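Local coordinates for protein putative dehydrogenase (PDB 6UUG) that probably oxidises methanesulfinate as the flavin-dependent monooxygenase component of a two-component system in bacterial sulfur assimilation, at residues A[271-274]-A[275-279]; A[298-301]-A[302-305]. One frame throughout, in Å; residues are numbered along the deposited sequence.

Interaction 1 of 2, residues A[271-274]-A[275-279]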
loop_
_atom_site.group_PDB
_atom_site.type_symbol
_atom_site.label_atom_id
_atom_site.label_comp_id
_atom_site.label_asym_id
_atom_site.label_seq_id
_atom_site.Cartn_x
_atom_site.Cartn_y
_atom_site.Cartn_z
ATOM N N ALA A 271 -11.985 -19.052 1.581
ATOM C CA ALA A 271 -12.751 -17.856 1.251
ATOM C C ALA A 271 -13.575 -18.067 -0.013
ATOM O O ALA A 271 -14.752 -17.691 -0.070
ATOM C CB ALA A 271 -11.808 -16.659 1.094
ATOM N N ARG A 272 -12.954 -18.645 -1.049
ATOM C CA ARG A 272 -13.668 -19.001 -2.269
ATOM C C ARG A 272 -14.941 -19.770 -1.952
ATOM O O ARG A 272 -16.027 -19.435 -2.434
ATOM C CB ARG A 272 -12.781 -19.875 -3.163
ATOM C CG ARG A 272 -11.967 -19.178 -4.212
ATOM C CD ARG A 272 -11.436 -20.230 -5.211
ATOM N NE ARG A 272 -12.425 -20.565 -6.233
ATOM C CZ ARG A 272 -13.015 -21.751 -6.374
ATOM N NH1 ARG A 272 -12.715 -22.761 -5.565
ATOM N NH2 ARG A 272 -13.905 -21.930 -7.344
ATOM N N GLN A 273 -14.812 -20.843 -1.176
ATOM C CA GLN A 273 -15.982 -21.662 -0.881
ATOM C C GLN A 273 -17.039 -20.837 -0.169
ATOM O O GLN A 273 -18.231 -20.939 -0.480
ATOM C CB GLN A 273 -15.583 -22.882 -0.041
ATOM C CG GLN A 273 -14.668 -23.866 -0.753
ATOM C CD GLN A 273 -15.308 -24.454 -1.994
ATOM O OE1 GLN A 273 -16.515 -24.700 -2.021
ATOM N NE2 GLN A 273 -14.506 -24.674 -3.035
ATOM N N TYR A 274 -16.617 -19.969 0.758
ATOM C CA TYR A 274 -17.583 -19.184 1.518
ATOM C C TYR A 274 -18.256 -18.138 0.638
ATOM O O TYR A 274 -19.481 -17.976 0.690
ATOM C CB TYR A 274 -16.893 -18.538 2.723
ATOM C CG TYR A 274 -17.871 -18.078 3.774
ATOM C CD1 TYR A 274 -18.496 -16.841 3.668
ATOM C CD2 TYR A 274 -18.188 -18.885 4.861
ATOM C CE1 TYR A 274 -19.407 -16.412 4.616
ATOM C CE2 TYR A 274 -19.102 -18.459 5.825
ATOM C CZ TYR A 274 -19.705 -17.219 5.692
ATOM O OH TYR A 274 -20.618 -16.778 6.626
ATOM N N THR A 275 -17.473 -17.433 -0.195
ATOM C CA THR A 275 -18.030 -16.443 -1.109
ATOM C C THR A 275 -19.102 -17.053 -1.999
ATOM O O THR A 275 -20.163 -16.449 -2.213
ATOM C CB THR A 275 -16.913 -15.829 -1.965
ATOM O OG1 THR A 275 -16.009 -15.121 -1.098
ATOM C CG2 THR A 275 -17.489 -14.847 -2.992
ATOM N N LEU A 276 -18.842 -18.254 -2.517
ATOM C CA LEU A 276 -19.750 -18.904 -3.453
ATOM C C LEU A 276 -20.933 -19.588 -2.775
ATOM O O LEU A 276 -21.940 -19.841 -3.442
ATOM C CB LEU A 276 -18.982 -19.928 -4.287
ATOM C CG LEU A 276 -17.867 -19.346 -5.160
ATOM C CD1 LEU A 276 -17.072 -20.452 -5.846
ATOM C CD2 LEU A 276 -18.464 -18.375 -6.176
ATOM N N SER A 277 -20.840 -19.886 -1.480
ATOM C CA SER A 277 -21.829 -20.701 -0.778
ATOM C C SER A 277 -22.706 -19.921 0.185
ATOM O O SER A 277 -23.895 -20.230 0.310
ATOM C CB SER A 277 -21.134 -21.826 0.004
ATOM O OG SER A 277 -20.331 -22.633 -0.848
ATOM N N GLU A 278 -22.153 -18.921 0.878
ATOM C CA GLU A 278 -22.826 -18.333 2.034
ATOM C C GLU A 278 -22.959 -16.813 1.969
ATOM O O GLU A 278 -23.889 -16.246 2.555
ATOM C CB GLU A 278 -22.081 -18.720 3.317
ATOM C CG GLU A 278 -21.903 -20.217 3.519
ATOM C CD GLU A 278 -23.198 -20.917 3.912
ATOM O OE1 GLU A 278 -24.098 -20.238 4.455
ATOM O OE2 GLU A 278 -23.313 -22.141 3.671
ATOM N N THR A 279 -22.031 -16.136 1.293
ATOM C CA THR A 279 -22.018 -14.677 1.302
ATOM C C THR A 279 -23.219 -14.127 0.534
ATOM O O THR A 279 -23.556 -14.615 -0.549
ATOM C CB THR A 279 -20.706 -14.155 0.702
ATOM O OG1 THR A 279 -19.598 -14.701 1.435
ATOM C CG2 THR A 279 -20.635 -12.631 0.757
#
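Y274 lays one face of its ring under the CB of E278, where helix 247-277 runs out in the C-terminal helical domain of the acyl-CoA dehydrogenase fold. E278 CB stands 3.7 Å from the centroid of the Y274 ring and 14° off the ring normal, a CH-pi contact over the middle of the face. With CG of Y274 anti to the backbone N (chi1 -162°), the ring is carried along the helix toward its C-terminal end, where T279 OG1 comes to its edge, 3.3 Å from Y274 CD1. With an alanine here the ring would be gone, and E278 CB and T279 OG1 would probably be left facing a gap.

The tight side continues through T275, whose backbone N reaches A271 O at 2.7 Å in a nearly straight bond. The T275 hydroxyl is hydrogen-bonded to Y300 and to V364 O, while T365 lies against A271, Y274 and T275. On the neighbouring side of the helix, R272 and L276 lie side by side, L276 CD1 over a face of the guanidinium, 3.8 Å from R272 NH2. That group forms a salt bridge with E269 and donates from NH2 to L404 O of the second subunit.

The solvent side is looser. S277, its OG set beside its own backbone N (chi1 -57°), turns back to donate from OG to Q273 O at 2.7 Å, and the E278 carboxylate leads away. Y274 O accepts from three amides: E278 N at 2.8 Å, and T279 N and S277 N at 3.2 Å each, the last from above the carbonyl plane. This implies that Q273 O and Y274 O are satisfied by the S277 hydroxyl and by amides at and just past the last helical residue.

Interaction 2 of 2, residues A[298-301]-A[302-305]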
loop_
_atom_site.group_PDB
_atom_site.type_symbol
_atom_site.label_atom_id
_atom_site.label_comp_id
_atom_site.label_asym_id
_atom_site.label_seq_id
_atom_site.Cartn_x
_atom_site.Cartn_y
_atom_site.Cartn_z
ATOM N N ALA A 298 -12.641 -7.851 -8.254
ATOM C CA ALA A 298 -11.340 -7.184 -8.251
ATOM C C ALA A 298 -10.487 -7.660 -7.078
ATOM O O ALA A 298 -9.274 -7.875 -7.237
ATOM C CB ALA A 298 -11.526 -5.669 -8.233
ATOM N N HIS A 299 -11.100 -7.857 -5.904
ATOM C CA HIS A 299 -10.379 -8.451 -4.775
ATOM C C HIS A 299 -9.800 -9.805 -5.141
ATOM O O HIS A 299 -8.638 -10.090 -4.847
ATOM C CB HIS A 299 -11.284 -8.635 -3.562
ATOM C CG HIS A 299 -11.499 -7.387 -2.772
ATOM N ND1 HIS A 299 -10.461 -6.689 -2.196
ATOM C CD2 HIS A 299 -12.631 -6.718 -2.457
ATOM C CE1 HIS A 299 -10.947 -5.641 -1.551
ATOM N NE2 HIS A 299 -12.261 -5.639 -1.687
ATOM N N TYR A 300 -10.615 -10.678 -5.743
ATOM C CA TYR A 300 -10.103 -11.997 -6.112
ATOM C C TYR A 300 -8.998 -11.909 -7.155
ATOM O O TYR A 300 -8.061 -12.719 -7.120
ATOM C CB TYR A 300 -11.251 -12.898 -6.585
ATOM C CG TYR A 300 -11.879 -13.618 -5.410
ATOM C CD1 TYR A 300 -11.282 -14.749 -4.881
ATOM C CD2 TYR A 300 -13.037 -13.125 -4.788
ATOM C CE1 TYR A 300 -11.811 -15.398 -3.787
ATOM C CE2 TYR A 300 -13.592 -13.789 -3.688
ATOM C CZ TYR A 300 -12.974 -14.915 -3.198
ATOM O OH TYR A 300 -13.492 -15.577 -2.103
ATOM N N GLY A 301 -9.079 -10.940 -8.077
ATOM C CA GLY A 301 -7.993 -10.740 -9.027
ATOM C C GLY A 301 -6.704 -10.308 -8.351
ATOM O O GLY A 301 -5.621 -10.752 -8.722
ATOM N N GLU A 302 -6.806 -9.446 -7.345
ATOM C CA GLU A 302 -5.616 -9.091 -6.569
ATOM C C GLU A 302 -5.077 -10.282 -5.781
ATOM O O GLU A 302 -3.856 -10.478 -5.723
ATOM C CB GLU A 302 -5.931 -7.896 -5.661
ATOM C CG GLU A 302 -6.154 -6.626 -6.489
ATOM C CD GLU A 302 -6.385 -5.384 -5.671
ATOM O OE1 GLU A 302 -6.984 -5.476 -4.586
ATOM O OE2 GLU A 302 -5.999 -4.302 -6.142
ATOM N N PHE A 303 -5.952 -11.102 -5.186
ATOM C CA PHE A 303 -5.464 -12.315 -4.531
ATOM C C PHE A 303 -4.712 -13.196 -5.525
ATOM O O PHE A 303 -3.664 -13.773 -5.198
ATOM C CB PHE A 303 -6.615 -13.114 -3.930
ATOM C CG PHE A 303 -7.412 -12.365 -2.888
ATOM C CD1 PHE A 303 -6.867 -11.285 -2.209
ATOM C CD2 PHE A 303 -8.714 -12.734 -2.620
ATOM C CE1 PHE A 303 -7.618 -10.585 -1.259
ATOM C CE2 PHE A 303 -9.470 -12.053 -1.672
ATOM C CZ PHE A 303 -8.923 -10.968 -0.997
ATOM N N TRP A 304 -5.238 -13.301 -6.744
ATOM C CA TRP A 304 -4.643 -14.173 -7.758
ATOM C C TRP A 304 -3.251 -13.700 -8.142
ATOM O O TRP A 304 -2.303 -14.499 -8.192
ATOM C CB TRP A 304 -5.537 -14.234 -9.001
ATOM C CG TRP A 304 -4.988 -15.165 -10.066
ATOM C CD1 TRP A 304 -4.382 -14.817 -11.249
ATOM C CD2 TRP A 304 -5.011 -16.588 -10.034
ATOM N NE1 TRP A 304 -4.020 -15.940 -11.941
ATOM C CE2 TRP A 304 -4.392 -17.043 -11.224
ATOM C CE3 TRP A 304 -5.473 -17.525 -9.107
ATOM C CZ2 TRP A 304 -4.251 -18.401 -11.522
ATOM C CZ3 TRP A 304 -5.329 -18.888 -9.409
ATOM C CH2 TRP A 304 -4.713 -19.301 -10.593
ATOM N N VAL A 305 -3.113 -12.403 -8.422
ATOM C CA VAL A 305 -1.817 -11.857 -8.816
ATOM C C VAL A 305 -0.803 -12.064 -7.700
ATOM O O VAL A 305 0.342 -12.455 -7.949
ATOM C CB VAL A 305 -1.957 -10.374 -9.194
ATOM C CG1 VAL A 305 -0.576 -9.759 -9.493
ATOM C CG2 VAL A 305 -2.879 -10.263 -10.412
#
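The ring of F303 overlaps the carbonyl oxygen of H299, one turn earlier in helix 294-327. H299 O sits 3.2 Å above the ring plane, displaced toward the rim near F303 CG. The same oxygen accepts the backbone N of F303 at 2.9 Å, so that one residue both bonds and covers it. This follows from the F303 ring lying back beside its own backbone N (chi1 -60°), which directs it toward the start of the helix; there F303 CZ also approaches H299 CB.

From that position F303 turns an edge to Y300. The pair forms a T-shaped stack, with ring centroids 5.5 Å apart and planes at 75°, and the nearest carbons are F303 CD2 and Y300 CD1 at 4.0 Å. V364 packs against both aromatics, while F268 lies on F303, and A271 and R272 on Y300. Helix 294-327 belongs to the C-terminal helical domain of the acyl-CoA dehydrogenase fold, and these rings fill its junction with helices 247-277 and 362-365. The Y300 hydroxyl reaches on to helix 247-277.

E302 follows a different direction, its chain extended beyond CG and its CG 3.4 Å from A298 O. Its carboxylate is held by salt bridges from OE1 to R360 and from OE2 to R352 of the second subunit. H299 ND1 is hydrogen-bonded to R360 as well, and its ring stands with ND1 4.4 Å from E302 OE1, so the arginine joins two residues that do not bond each other. H299 NE2 is hydrogen-bonded to D393 OD2 of the fourth subunit. Farther along, V305 N bonds to G301 O at 3.0 Å, and V305 CG2 touches that same oxygen, while the W304 indole meets W402 of the second subunit edge-to-face.

Interactions 1 and 2 lie on consecutive helices, 247-277 and 294-327, their centres about 15 Å apart, and meet where T275 OG1 and Y300 OH, 2.7 Å apart, probably share a hydrogen bond. Each is only partly buried, yet their settings differ. Interaction 1 closes a helix, with Q273, S277 and E278 exposed and much of its chemistry spent on C-terminal carbonyls; interaction 2 sits within a continuing helix, has no exposed residue, and relies on an edge-to-face aromatic pair and on polar bonds to other subunits. The second subunit touches both, meeting R272 in interaction 1 and E302 in interaction 2, which alone also reaches the third and fourth subunits.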